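Local atomic coordinates of probable UbiX-like flavin prenyltransferase (Escherichia coli, PDB entry 1SBZ), a protein that probably makes the prenylated FMN cofactor of a phenolic acid decarboxylase, by transferring a dimethylallyl group to reduced FMN. Residues Met81-Cys86 and Arg115-Val120; Thr90-Arg95 and Leu131-Ala136. All coordinates share one frame; numbering follows the deposited sequence.

Contact 1 of 2, residues Met81-Cys86 and Arg115-Val120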
loop_
_atom_site.group_PDB
_atom_site.type_symbol
_atom_site.label_atom_id
_atom_site.label_comp_id
_atom_site.label_asym_id
_atom_site.label_seq_id
_atom_site.Cartn_x
_atom_site.Cartn_y
_atom_site.Cartn_z
HETATM N N MSE D 81 11.268 -28.412 -4.841
HETATM C CA MSE D 81 11.187 -28.306 -6.290
HETATM C C MSE D 81 12.163 -27.252 -6.802
HETATM O O MSE D 81 12.348 -26.219 -6.168
HETATM C CB MSE D 81 9.756 -27.946 -6.710
HETATM C CG MSE D 81 9.536 -27.726 -8.210
HETATM SE SE MSE D 81 7.638 -27.612 -8.646
HETATM C CE MSE D 81 7.778 -27.494 -10.557
ATOM N N ILE D 82 12.792 -27.535 -7.940
ATOM C CA ILE D 82 13.628 -26.574 -8.652
ATOM C C ILE D 82 13.052 -26.399 -10.049
ATOM O O ILE D 82 12.749 -27.379 -10.719
ATOM C CB ILE D 82 15.102 -27.072 -8.755
ATOM C CG1 ILE D 82 15.658 -27.417 -7.375
ATOM C CG2 ILE D 82 15.991 -26.014 -9.430
ATOM C CD1 ILE D 82 16.913 -28.274 -7.392
ATOM N N VAL D 83 12.893 -25.159 -10.491
ATOM C CA VAL D 83 12.525 -24.909 -11.886
ATOM C C VAL D 83 13.732 -24.275 -12.567
ATOM O O VAL D 83 14.138 -23.165 -12.204
ATOM C CB VAL D 83 11.275 -24.008 -12.014
ATOM C CG1 VAL D 83 10.822 -23.915 -13.470
ATOM C CG2 VAL D 83 10.132 -24.529 -11.123
ATOM N N ILE D 84 14.299 -24.986 -13.543
ATOM C CA ILE D 84 15.594 -24.623 -14.129
ATOM C C ILE D 84 15.734 -24.971 -15.627
ATOM O O ILE D 84 15.705 -26.150 -15.997
ATOM C CB ILE D 84 16.746 -25.266 -13.293
ATOM C CG1 ILE D 84 18.115 -24.866 -13.845
ATOM C CG2 ILE D 84 16.564 -26.806 -13.175
ATOM C CD1 ILE D 84 19.279 -25.311 -12.961
ATOM N N PRO D 85 15.846 -23.956 -16.494
ATOM C CA PRO D 85 15.645 -22.553 -16.119
ATOM C C PRO D 85 14.155 -22.292 -15.988
ATOM O O PRO D 85 13.343 -23.114 -16.438
ATOM C CB PRO D 85 16.178 -21.792 -17.334
ATOM C CG PRO D 85 15.907 -22.726 -18.488
ATOM C CD PRO D 85 16.145 -24.109 -17.929
ATOM N N CYS D 86 13.802 -21.165 -15.380
ATOM C CA CYS D 86 12.405 -20.774 -15.234
ATOM C C CYS D 86 12.122 -19.574 -16.138
ATOM O O CYS D 86 12.759 -18.518 -16.025
ATOM C CB CYS D 86 12.079 -20.464 -13.767
ATOM S SG CYS D 86 10.363 -19.974 -13.462
ATOM N N ARG D 115 6.846 -26.530 1.431
ATOM C CA ARG D 115 8.086 -27.130 0.942
ATOM C C ARG D 115 8.885 -26.092 0.165
ATOM O O ARG D 115 8.350 -25.032 -0.213
ATOM C CB ARG D 115 7.791 -28.374 0.094
ATOM C CG ARG D 115 6.978 -29.419 0.856
ATOM C CD ARG D 115 6.532 -30.633 0.045
ATOM N NE ARG D 115 5.705 -31.504 0.886
ATOM C CZ ARG D 115 4.787 -32.358 0.445
ATOM N NH1 ARG D 115 4.546 -32.494 -0.855
ATOM N NH2 ARG D 115 4.094 -33.074 1.323
ATOM N N LYS D 116 10.167 -26.377 -0.050
ATOM C CA LYS D 116 11.069 -25.382 -0.632
ATOM C C LYS D 116 10.901 -25.287 -2.145
ATOM O O LYS D 116 10.988 -26.297 -2.847
ATOM C CB LYS D 116 12.527 -25.681 -0.259
ATOM C CG LYS D 116 13.526 -24.750 -0.931
ATOM C CD LYS D 116 14.599 -24.290 0.033
ATOM C CE LYS D 116 15.053 -22.876 -0.313
ATOM N NZ LYS D 116 13.886 -21.949 -0.541
ATOM N N LEU D 117 10.651 -24.075 -2.638
ATOM C CA LEU D 117 10.645 -23.812 -4.073
ATOM C C LEU D 117 11.852 -22.956 -4.477
ATOM O O LEU D 117 12.060 -21.867 -3.932
ATOM C CB LEU D 117 9.328 -23.141 -4.495
ATOM C CG LEU D 117 9.092 -22.886 -5.993
ATOM C CD1 LEU D 117 9.147 -24.183 -6.792
ATOM C CD2 LEU D 117 7.758 -22.189 -6.225
ATOM N N VAL D 118 12.648 -23.464 -5.419
ATOM C CA VAL D 118 13.824 -22.751 -5.915
ATOM C C VAL D 118 13.647 -22.482 -7.405
ATOM O O VAL D 118 13.528 -23.409 -8.199
ATOM C CB VAL D 118 15.139 -23.541 -5.671
ATOM C CG1 VAL D 118 16.349 -22.802 -6.264
ATOM C CG2 VAL D 118 15.346 -23.800 -4.191
ATOM N N LEU D 119 13.623 -21.210 -7.779
ATOM C CA LEU D 119 13.460 -20.841 -9.185
ATOM C C LEU D 119 14.779 -20.372 -9.758
ATOM O O LEU D 119 15.561 -19.715 -9.071
ATOM C CB LEU D 119 12.424 -19.724 -9.302
ATOM C CG LEU D 119 10.939 -20.011 -9.547
ATOM C CD1 LEU D 119 10.476 -21.434 -9.217
ATOM C CD2 LEU D 119 10.056 -18.951 -8.868
ATOM N N VAL D 120 15.021 -20.692 -11.025
ATOM C CA VAL D 120 16.212 -20.232 -11.725
ATOM C C VAL D 120 15.705 -19.347 -12.871
ATOM O O VAL D 120 15.658 -19.775 -14.027
ATOM C CB VAL D 120 17.087 -21.442 -12.224
ATOM C CG1 VAL D 120 18.294 -20.973 -13.034
ATOM C CG2 VAL D 120 17.546 -22.302 -11.034
#

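Contact 2 of 2, residues Thr90-Arg95 and Leu131-Ala136. With FMN (flavin mononucleotide), chain H.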
loop_
_atom_site.group_PDB
_atom_site.type_symbol
_atom_site.label_atom_id
_atom_site.label_comp_id
_atom_site.label_asym_id
_atom_site.label_seq_id
_atom_site.Cartn_x
_atom_site.Cartn_y
_atom_site.Cartn_z
ATOM N N THR D 90 6.259 -19.000 -16.887
ATOM C CA THR D 90 6.095 -19.940 -15.786
ATOM C C THR D 90 6.156 -19.225 -14.435
ATOM O O THR D 90 5.340 -19.485 -13.553
ATOM C CB THR D 90 7.126 -21.073 -15.888
ATOM O OG1 THR D 90 6.730 -21.965 -16.940
ATOM C CG2 THR D 90 7.092 -21.948 -14.649
ATOM N N LEU D 91 7.119 -18.319 -14.299
ATOM C CA LEU D 91 7.242 -17.459 -13.118
ATOM C C LEU D 91 5.929 -16.717 -12.833
ATOM O O LEU D 91 5.439 -16.713 -11.697
ATOM C CB LEU D 91 8.395 -16.465 -13.330
ATOM C CG LEU D 91 8.885 -15.479 -12.255
ATOM C CD1 LEU D 91 7.924 -14.365 -12.048
ATOM C CD2 LEU D 91 9.186 -16.140 -10.936
ATOM N N ALA D 92 5.370 -16.103 -13.872
ATOM C CA ALA D 92 4.124 -15.352 -13.772
ATOM C C ALA D 92 2.941 -16.226 -13.375
ATOM O O ALA D 92 2.098 -15.813 -12.585
ATOM C CB ALA D 92 3.835 -14.643 -15.077
ATOM N N GLY D 93 2.893 -17.439 -13.924
ATOM C CA GLY D 93 1.852 -18.401 -13.594
ATOM C C GLY D 93 1.881 -18.811 -12.137
ATOM O O GLY D 93 0.832 -18.862 -11.481
ATOM N N ILE D 94 3.080 -19.101 -11.633
ATOM C CA ILE D 94 3.257 -19.496 -10.239
ATOM C C ILE D 94 2.857 -18.369 -9.279
ATOM O O ILE D 94 2.142 -18.612 -8.300
ATOM C CB ILE D 94 4.697 -20.016 -9.974
ATOM C CG1 ILE D 94 4.961 -21.282 -10.815
ATOM C CG2 ILE D 94 4.895 -20.335 -8.474
ATOM C CD1 ILE D 94 6.461 -21.641 -10.990
ATOM N N ARG D 95 3.292 -17.146 -9.579
ATOM C CA ARG D 95 2.958 -15.972 -8.759
ATOM C C ARG D 95 1.452 -15.712 -8.704
ATOM O O ARG D 95 0.920 -15.403 -7.644
ATOM C CB ARG D 95 3.697 -14.728 -9.270
ATOM C CG ARG D 95 3.569 -13.490 -8.365
ATOM C CD ARG D 95 2.339 -12.614 -8.652
ATOM N NE ARG D 95 2.115 -11.611 -7.607
ATOM C CZ ARG D 95 1.567 -11.859 -6.417
ATOM N NH1 ARG D 95 1.183 -13.094 -6.088
ATOM N NH2 ARG D 95 1.410 -10.870 -5.542
ATOM N N LEU D 131 10.093 -8.284 -12.427
ATOM C CA LEU D 131 10.551 -7.937 -11.093
ATOM C C LEU D 131 9.445 -8.000 -10.013
ATOM O O LEU D 131 9.710 -8.425 -8.886
ATOM C CB LEU D 131 11.295 -6.588 -11.127
ATOM C CG LEU D 131 12.598 -6.682 -11.945
ATOM C CD1 LEU D 131 13.126 -5.313 -12.363
ATOM C CD2 LEU D 131 13.657 -7.463 -11.158
ATOM N N GLU D 132 8.226 -7.582 -10.366
ATOM C CA GLU D 132 7.067 -7.663 -9.466
ATOM C C GLU D 132 6.788 -9.099 -9.082
ATOM O O GLU D 132 6.599 -9.406 -7.909
ATOM C CB GLU D 132 5.797 -7.153 -10.148
ATOM C CG GLU D 132 5.534 -5.669 -10.075
ATOM C CD GLU D 132 4.281 -5.282 -10.851
ATOM O OE1 GLU D 132 3.665 -4.254 -10.494
ATOM O OE2 GLU D 132 3.918 -5.999 -11.826
ATOM N N ASN D 133 6.748 -9.971 -10.089
ATOM C CA ASN D 133 6.482 -11.391 -9.880
ATOM C C ASN D 133 7.579 -12.049 -9.053
ATOM O O ASN D 133 7.286 -12.829 -8.145
ATOM C CB ASN D 133 6.295 -12.123 -11.216
ATOM C CG ASN D 133 5.057 -11.647 -12.000
ATOM O OD1 ASN D 133 4.967 -11.846 -13.218
ATOM N ND2 ASN D 133 4.108 -11.034 -11.307
HETATM N N MSE D 134 8.835 -11.726 -9.357
HETATM C CA MSE D 134 9.964 -12.244 -8.583
HETATM C C MSE D 134 9.917 -11.815 -7.117
HETATM O O MSE D 134 10.200 -12.610 -6.220
HETATM C CB MSE D 134 11.286 -11.807 -9.205
HETATM C CG MSE D 134 11.592 -12.564 -10.482
HETATM SE SE MSE D 134 13.122 -11.846 -11.457
HETATM C CE MSE D 134 14.476 -12.449 -10.421
ATOM N N LEU D 135 9.577 -10.554 -6.882
ATOM C CA LEU D 135 9.489 -10.038 -5.518
ATOM C C LEU D 135 8.341 -10.695 -4.730
ATOM O O LEU D 135 8.515 -11.089 -3.583
ATOM C CB LEU D 135 9.354 -8.502 -5.520
ATOM C CG LEU D 135 9.169 -7.812 -4.157
ATOM C CD1 LEU D 135 10.343 -8.055 -3.202
ATOM C CD2 LEU D 135 8.940 -6.309 -4.345
ATOM N N ALA D 136 7.172 -10.803 -5.348
ATOM C CA ALA D 136 6.011 -11.379 -4.670
ATOM C C ALA D 136 6.341 -12.769 -4.118
ATOM O O ALA D 136 6.039 -13.071 -2.969
ATOM C CB ALA D 136 4.829 -11.445 -5.621
HETATM N N1 FMN H . 11.204 -16.859 -22.303
HETATM C C2 FMN H . 11.749 -16.259 -21.191
HETATM O O2 FMN H . 10.983 -15.841 -20.331
HETATM N N3 FMN H . 13.119 -16.133 -21.066
HETATM C C4 FMN H . 13.950 -16.625 -22.066
HETATM O O4 FMN H . 15.156 -16.740 -21.827
HETATM C C4A FMN H . 13.389 -17.241 -23.199
HETATM N N5 FMN H . 14.181 -17.747 -24.217
HETATM C C5A FMN H . 13.601 -18.358 -25.325
HETATM C C6 FMN H . 14.405 -18.872 -26.347
HETATM C C7 FMN H . 13.828 -19.493 -27.465
HETATM C C7M FMN H . 14.710 -20.350 -28.337
HETATM C C8 FMN H . 12.435 -19.596 -27.558
HETATM C C8M FMN H . 11.776 -20.472 -28.597
HETATM C C9 FMN H . 11.641 -19.083 -26.538
HETATM C C9A FMN H . 12.215 -18.467 -25.419
HETATM N N10 FMN H . 11.411 -17.953 -24.405
HETATM C C10 FMN H . 12.001 -17.347 -23.309
HETATM C "C1'" FMN H . 9.927 -17.819 -24.621
HETATM C "C2'" FMN H . 9.199 -18.944 -23.892
HETATM O "O2'" FMN H . 9.689 -20.189 -24.346
HETATM C "C3'" FMN H . 7.677 -18.848 -24.049
HETATM O "O3'" FMN H . 7.192 -17.747 -23.293
HETATM C "C4'" FMN H . 6.937 -20.132 -23.652
HETATM O "O4'" FMN H . 5.536 -19.935 -23.672
HETATM C "C5'" FMN H . 7.321 -20.634 -22.264
HETATM O "O5'" FMN H . 6.445 -21.679 -21.873
HETATM P P FMN H . 6.894 -22.646 -20.665
HETATM O O1P FMN H . 8.033 -23.507 -21.174
HETATM O O2P FMN H . 5.696 -23.464 -20.285
HETATM O O3P FMN H . 7.354 -21.799 -19.494
#

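Contact 1 of 2, residues Met81-Cys86 and Arg115-Val120
Val-120 lies alongside Ile-84, and Met-81 lies alongside Leu-117, on two adjacent parallel strands at the heart of a Rossmann-like alpha/beta fold. The axes of strands 81-83 and 116-120 come within 4.8 Å and diverge by only 13°. Four backbone hydrogen bonds zip them in regular parallel register: Met-81 N to Lys-116 O, Val-118 N to Met-81 O, Val-83 N to Val-118 O and Val-120 N to Val-83 O. The CA of Ile-82 adds a CA-H...O contact to Val-118 O at 3.2 Å.

Val-120 has the most surface buried here. Its CG2 is anti to the carbonyl carbon and beside the backbone N. CG2 of Val-120 meets the CB of Ile-84 at 3.8 Å, and the two side chains point the same way. CB of Val-120 also rests 3.4 Å from Val-83 O.

Met-81, present as selenomethionine, comes second. Its extended chain starts with CG anti to the backbone N (chi1 177°). CB and CG of Met-81 both pass beside CD1 of Leu-117, with CB of Met-81 at 3.8 Å. The end of the side chain leads away from the pair, and the side chain touches Ala-106, Ala-107 and Val-110 of helix 102-112.

Val-83 and Leu-119 share this face with Met-81 and Leu-117. CG2 of Val-83 meets CD1 of Leu-119 at 3.7 Å. On the other face Ile-82 and Val-118 touch Val-169 of helix 158-170, which Val-120 also reaches.

The pairing changes at Pro-85, which follows a cis peptide bond and lies near the FMN site. A proline has no N-H to give, and the next donor is Cys-86. Cys-86 N hydrogen-bonds Val-120 O at 2.7 Å, with the donor 47° above the carbonyl plane.

Contact 2 of 2, residues Thr90-Arg95 and Leu131-Ala136
Arg-95 reaches across Ala-136 and Asn-133 where two helices of the Rossmann-like fold pack together. Helix segments 90-95 and 131-136 cross at 49°, with their axes 9.3 Å apart. No hydrogen bond joins them.

The Arg-95 side chain carries much of the contact. Arg-95 CB lies 4.2 Å from Asn-133 CB. Arg-95 CG lies 3.6 Å from the CB of Ala-136, and it also nears the backbone O of Asn-133. The chain bends at this point (chi2 -88°). CD passes the amide end of Asn-133, and the two side chains cross at about a right angle. Arg-95 NE comes 3.4 Å from Ala-136 CB, which sits over one face of the guanidinium, offset toward the rim. CZ and NH2 lie close to the same CB, and NH1 is further from it. The tip goes on to another chain: NH2 forms a salt bridge with Glu-132 of a neighbouring subunit. Glu-132 of this chain in turn holds Arg-95 NH1 of a different subunit, so the helix pair belongs to the interfaces of the dodecamer.

Deeper in, CD2 of Leu-91 meets CG of Met-134, a selenomethionine, at 4.3 Å. Thr-90 does not touch the other helix and belongs to the FMN pocket. Thr-90 OG1 is hydrogen-bonded to Thr-8 OG1, and Thr-90 OG1 donates to FMN O3P at 2.6 Å.

The two contacts lie with their centres 12 Å apart, one in the central sheet and one in the helix layer beside it. Their segments alternate along the chain: 81-86, 90-95, 115-120, 131-136. Strand 80-86 leads into helix 88-96, and strand 116-121 leads into helix 128-139. Contact 1 thus pairs the strands and contact 2 the helices that follow them. Segment 90-95 covers one face of the sheet, where CD2 of Leu-91 meets CD2 of Leu-119 at 3.6 Å. Thr-90, near the start of helix 88-96, is part of the FMN pocket. In contact 1 the side chain of Pro-85 is about 7 Å from the bound FMN, while contact 2 extends toward neighbouring subunits.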